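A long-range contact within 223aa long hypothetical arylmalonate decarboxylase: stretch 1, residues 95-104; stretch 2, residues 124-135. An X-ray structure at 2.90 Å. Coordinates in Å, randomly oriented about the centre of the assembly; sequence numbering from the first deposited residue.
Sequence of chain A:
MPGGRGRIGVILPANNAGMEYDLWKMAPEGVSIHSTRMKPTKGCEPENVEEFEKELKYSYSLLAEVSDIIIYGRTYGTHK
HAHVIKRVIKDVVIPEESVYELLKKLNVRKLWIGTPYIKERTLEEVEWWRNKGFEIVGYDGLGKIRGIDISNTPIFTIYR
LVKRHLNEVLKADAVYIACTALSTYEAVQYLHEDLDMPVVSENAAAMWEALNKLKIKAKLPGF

Stretch 1 95-104: PEESVYELLK
Stretch 2 124-135: EEVEWWRNKGFE

Residues 95-104 form one helix; residues from 124 on continue a helix that began earlier in the chain, and the chain then turns into Phe134. The helix axes approach no closer than 12.7 Å, with 50° between their N-to-C directions, and large side chains occupy the space between them. In register, Tyr100 CA lies 8.3 Å from Lys132 CA, and Leu103 CA lies 9.7 Å from Phe134 CA.

The principal bump is the indole of Trp129 (chi1 -74°, chi2 93°), whose far end pushes against the first helix. Its CH2 reaches 3.5 Å from Glu96 O and 3.5 Å from Val99 CG1 (Val99 t), while its CZ3 lies 4.1 Å from Tyr100 CB and 4.2 Å from Leu103 CD1. The hollow is thus lined by successive turns of helix and partly floored by backbone: Glu96 O and Tyr100 N meet the indole at its edge, and the Tyr100 N to Glu96 O hydrogen bond beside it is weak, at 3.3 Å. Within its own helix, Trp129 NE1 donates to Glu125 OE2 at 2.9 Å, anchoring the ring.

Beyond Trp129, positive phi at Gly133 (100/31) turns the chain out of the helix, and Phe134 (-120/143; chi1 -65°, chi2 95°) points toward the first helix. Its CZ packs 4.0 Å from Leu103 CB (Leu103 m, t), and its CE1 3.7 Å from Tyr100 CD1. The Tyr100 and Phe134 rings meet rim to rim, centroids 5.9 Å apart and planes at 85°. Tyr100 (chi1 -178°, chi2 74°) also lies along extended Lys132 (m, t, t, t), with CD1 3.9 Å from Lys132 CD and CE1 3.6 Å from Lys132 O.

Glu96 (chi1 -176°, chi2 145°) closes the other end: its CG is 3.7 Å from Lys132 NZ, and its OE1 is 3.6 Å from like-charged Glu125 OE2. No hydrogen bond crosses the contact; the two stretches together bury 426 Å².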

# COMPACT_ATOMS: atom_id res chain seq x y z
N PRO A 95 22.65 -5.60 29.29
CA PRO A 95 22.35 -4.32 28.63
C PRO A 95 23.30 -3.16 28.91
O PRO A 95 23.71 -2.46 27.99
CB PRO A 95 20.90 -4.04 29.05
CG PRO A 95 20.65 -4.96 30.21
CD PRO A 95 21.44 -6.18 29.88
N GLU A 96 23.66 -2.96 30.18
CA GLU A 96 24.57 -1.88 30.55
C GLU A 96 25.91 -2.00 29.83
O GLU A 96 26.47 -1.00 29.36
CB GLU A 96 24.77 -1.88 32.07
CG GLU A 96 25.63 -0.74 32.58
CD GLU A 96 25.17 -0.23 33.93
OE1 GLU A 96 24.08 0.40 34.02
OE2 GLU A 96 25.90 -0.46 34.92
N GLU A 97 26.43 -3.22 29.73
CA GLU A 97 27.70 -3.45 29.05
C GLU A 97 27.53 -3.30 27.53
O GLU A 97 28.48 -2.95 26.83
CB GLU A 97 28.23 -4.84 29.38
CG GLU A 97 28.55 -5.05 30.85
CD GLU A 97 29.27 -6.38 31.13
OE1 GLU A 97 29.57 -6.64 32.32
OE2 GLU A 97 29.52 -7.16 30.17
N SER A 98 26.33 -3.59 27.04
CA SER A 98 26.03 -3.48 25.61
C SER A 98 26.09 -2.01 25.22
O SER A 98 26.62 -1.65 24.17
CB SER A 98 24.63 -4.02 25.32
OG SER A 98 24.52 -5.37 25.71
N VAL A 99 25.55 -1.16 26.09
CA VAL A 99 25.55 0.28 25.86
C VAL A 99 26.98 0.76 25.71
O VAL A 99 27.30 1.53 24.82
CB VAL A 99 24.91 1.02 27.05
CG1 VAL A 99 25.05 2.52 26.85
CG2 VAL A 99 23.45 0.64 27.18
N TYR A 100 27.84 0.29 26.60
CA TYR A 100 29.24 0.68 26.58
C TYR A 100 29.90 0.30 25.26
O TYR A 100 30.55 1.13 24.63
CB TYR A 100 29.99 0.03 27.74
CG TYR A 100 31.44 0.44 27.79
CD1 TYR A 100 31.81 1.70 28.23
CD2 TYR A 100 32.44 -0.43 27.34
CE1 TYR A 100 33.14 2.10 28.22
CE2 TYR A 100 33.77 -0.04 27.32
CZ TYR A 100 34.11 1.22 27.76
OH TYR A 100 35.43 1.62 27.73
N GLU A 101 29.74 -0.94 24.84
CA GLU A 101 30.34 -1.39 23.59
C GLU A 101 29.78 -0.62 22.40
O GLU A 101 30.53 -0.22 21.50
CB GLU A 101 30.13 -2.89 23.39
CG GLU A 101 30.79 -3.75 24.47
CD GLU A 101 32.31 -3.57 24.52
OE1 GLU A 101 32.92 -4.03 25.51
OE2 GLU A 101 32.89 -2.99 23.58
N LEU A 102 28.47 -0.39 22.40
CA LEU A 102 27.83 0.34 21.32
C LEU A 102 28.34 1.77 21.23
O LEU A 102 28.65 2.26 20.14
CB LEU A 102 26.31 0.33 21.50
CG LEU A 102 25.52 1.04 20.40
CD1 LEU A 102 25.86 0.46 19.04
CD2 LEU A 102 24.03 0.89 20.68
N LEU A 103 28.41 2.45 22.37
CA LEU A 103 28.89 3.83 22.40
C LEU A 103 30.35 3.88 21.93
O LEU A 103 30.74 4.79 21.19
CB LEU A 103 28.78 4.41 23.81
CG LEU A 103 27.37 4.71 24.30
CD1 LEU A 103 27.42 5.21 25.73
CD2 LEU A 103 26.73 5.75 23.41
N LYS A 104 31.14 2.91 22.36
CA LYS A 104 32.53 2.86 21.97
C LYS A 104 32.62 2.65 20.47
O LYS A 104 33.35 3.35 19.78
CB LYS A 104 33.26 1.73 22.70
CG LYS A 104 34.01 2.18 23.94
CD LYS A 104 34.80 1.01 24.54
CE LYS A 104 35.81 0.42 23.55
NZ LYS A 104 36.53 -0.77 24.10
N GLU A 124 24.35 8.97 40.58
CA GLU A 124 25.20 7.78 40.64
C GLU A 124 25.44 7.22 39.25
O GLU A 124 26.50 6.67 38.98
CB GLU A 124 24.54 6.69 41.48
CG GLU A 124 24.10 7.13 42.85
CD GLU A 124 23.42 6.01 43.63
OE1 GLU A 124 22.37 5.50 43.18
OE2 GLU A 124 23.95 5.63 44.71
N GLU A 125 24.43 7.34 38.38
CA GLU A 125 24.52 6.85 37.01
C GLU A 125 25.50 7.70 36.23
O GLU A 125 26.27 7.19 35.43
CB GLU A 125 23.15 6.92 36.34
CG GLU A 125 23.04 6.16 35.03
CD GLU A 125 23.04 4.66 35.25
OE1 GLU A 125 22.47 4.23 36.28
OE2 GLU A 125 23.58 3.92 34.39
N VAL A 126 25.44 9.00 36.46
CA VAL A 126 26.33 9.95 35.81
C VAL A 126 27.77 9.58 36.16
O VAL A 126 28.62 9.46 35.29
CB VAL A 126 26.05 11.38 36.31
CG1 VAL A 126 27.16 12.32 35.88
CG2 VAL A 126 24.72 11.85 35.78
N GLU A 127 28.03 9.39 37.45
CA GLU A 127 29.36 9.04 37.92
C GLU A 127 29.83 7.70 37.37
O GLU A 127 31.00 7.50 37.08
CB GLU A 127 29.38 9.03 39.46
CG GLU A 127 30.21 7.93 40.12
CD GLU A 127 29.37 6.69 40.49
OE1 GLU A 127 28.92 5.96 39.58
OE2 GLU A 127 29.16 6.45 41.71
N TRP A 128 28.89 6.79 37.20
CA TRP A 128 29.21 5.47 36.69
C TRP A 128 29.71 5.52 35.25
O TRP A 128 30.61 4.78 34.87
CB TRP A 128 27.99 4.56 36.82
CG TRP A 128 28.16 3.22 36.23
CD1 TRP A 128 27.77 2.82 34.99
CD2 TRP A 128 28.80 2.10 36.83
NE1 TRP A 128 28.11 1.51 34.78
CE2 TRP A 128 28.75 1.04 35.90
CE3 TRP A 128 29.41 1.88 38.07
CZ2 TRP A 128 29.29 -0.23 36.16
CZ3 TRP A 128 29.95 0.62 38.34
CH2 TRP A 128 29.88 -0.42 37.39
N TRP A 129 29.13 6.40 34.45
CA TRP A 129 29.54 6.51 33.07
C TRP A 129 30.79 7.35 32.86
O TRP A 129 31.55 7.12 31.92
CB TRP A 129 28.38 7.03 32.22
CG TRP A 129 27.36 5.96 32.03
CD1 TRP A 129 26.25 5.73 32.81
CD2 TRP A 129 27.45 4.86 31.13
NE1 TRP A 129 25.66 4.54 32.44
CE2 TRP A 129 26.38 3.99 31.42
CE3 TRP A 129 28.35 4.52 30.10
CZ2 TRP A 129 26.18 2.79 30.72
CZ3 TRP A 129 28.15 3.33 29.41
CH2 TRP A 129 27.07 2.48 29.72
N ARG A 130 31.00 8.31 33.74
CA ARG A 130 32.16 9.17 33.65
C ARG A 130 33.41 8.34 33.93
O ARG A 130 34.42 8.46 33.24
CB ARG A 130 32.03 10.30 34.66
CG ARG A 130 33.17 11.28 34.69
CD ARG A 130 32.85 12.39 35.67
NE ARG A 130 31.81 13.29 35.18
CZ ARG A 130 30.79 13.74 35.90
NH1 ARG A 130 30.64 13.36 37.17
NH2 ARG A 130 29.92 14.59 35.36
N ASN A 131 33.33 7.47 34.94
CA ASN A 131 34.46 6.62 35.30
C ASN A 131 34.78 5.62 34.20
O ASN A 131 35.84 5.01 34.20
CB ASN A 131 34.19 5.87 36.60
CG ASN A 131 34.17 6.79 37.82
OD1 ASN A 131 33.93 6.34 38.95
ND2 ASN A 131 34.41 8.08 37.60
N LYS A 132 33.84 5.44 33.28
CA LYS A 132 34.04 4.52 32.16
C LYS A 132 34.74 5.26 31.02
O LYS A 132 34.98 4.68 29.97
CB LYS A 132 32.71 3.96 31.67
CG LYS A 132 32.06 2.98 32.61
CD LYS A 132 30.88 2.28 31.94
CE LYS A 132 30.21 1.28 32.87
NZ LYS A 132 29.07 0.53 32.21
N GLY A 133 35.04 6.53 31.23
CA GLY A 133 35.72 7.29 30.21
C GLY A 133 34.88 8.20 29.33
O GLY A 133 35.22 8.42 28.16
N PHE A 134 33.79 8.73 29.87
CA PHE A 134 32.95 9.63 29.08
C PHE A 134 32.85 11.00 29.72
O PHE A 134 32.82 11.12 30.95
CB PHE A 134 31.52 9.07 28.93
CG PHE A 134 31.44 7.79 28.16
CD1 PHE A 134 31.43 6.56 28.81
CD2 PHE A 134 31.38 7.80 26.77
CE1 PHE A 134 31.36 5.38 28.10
CE2 PHE A 134 31.31 6.62 26.05
CZ PHE A 134 31.30 5.41 26.72
N GLU A 135 32.82 12.03 28.89
CA GLU A 135 32.66 13.38 29.39
C GLU A 135 31.15 13.58 29.38
O GLU A 135 30.52 13.49 28.33
CB GLU A 135 33.33 14.41 28.48
CG GLU A 135 33.12 15.83 28.98
CD GLU A 135 33.58 16.89 28.01
OE1 GLU A 135 33.27 18.08 28.23
OE2 GLU A 135 34.26 16.52 27.02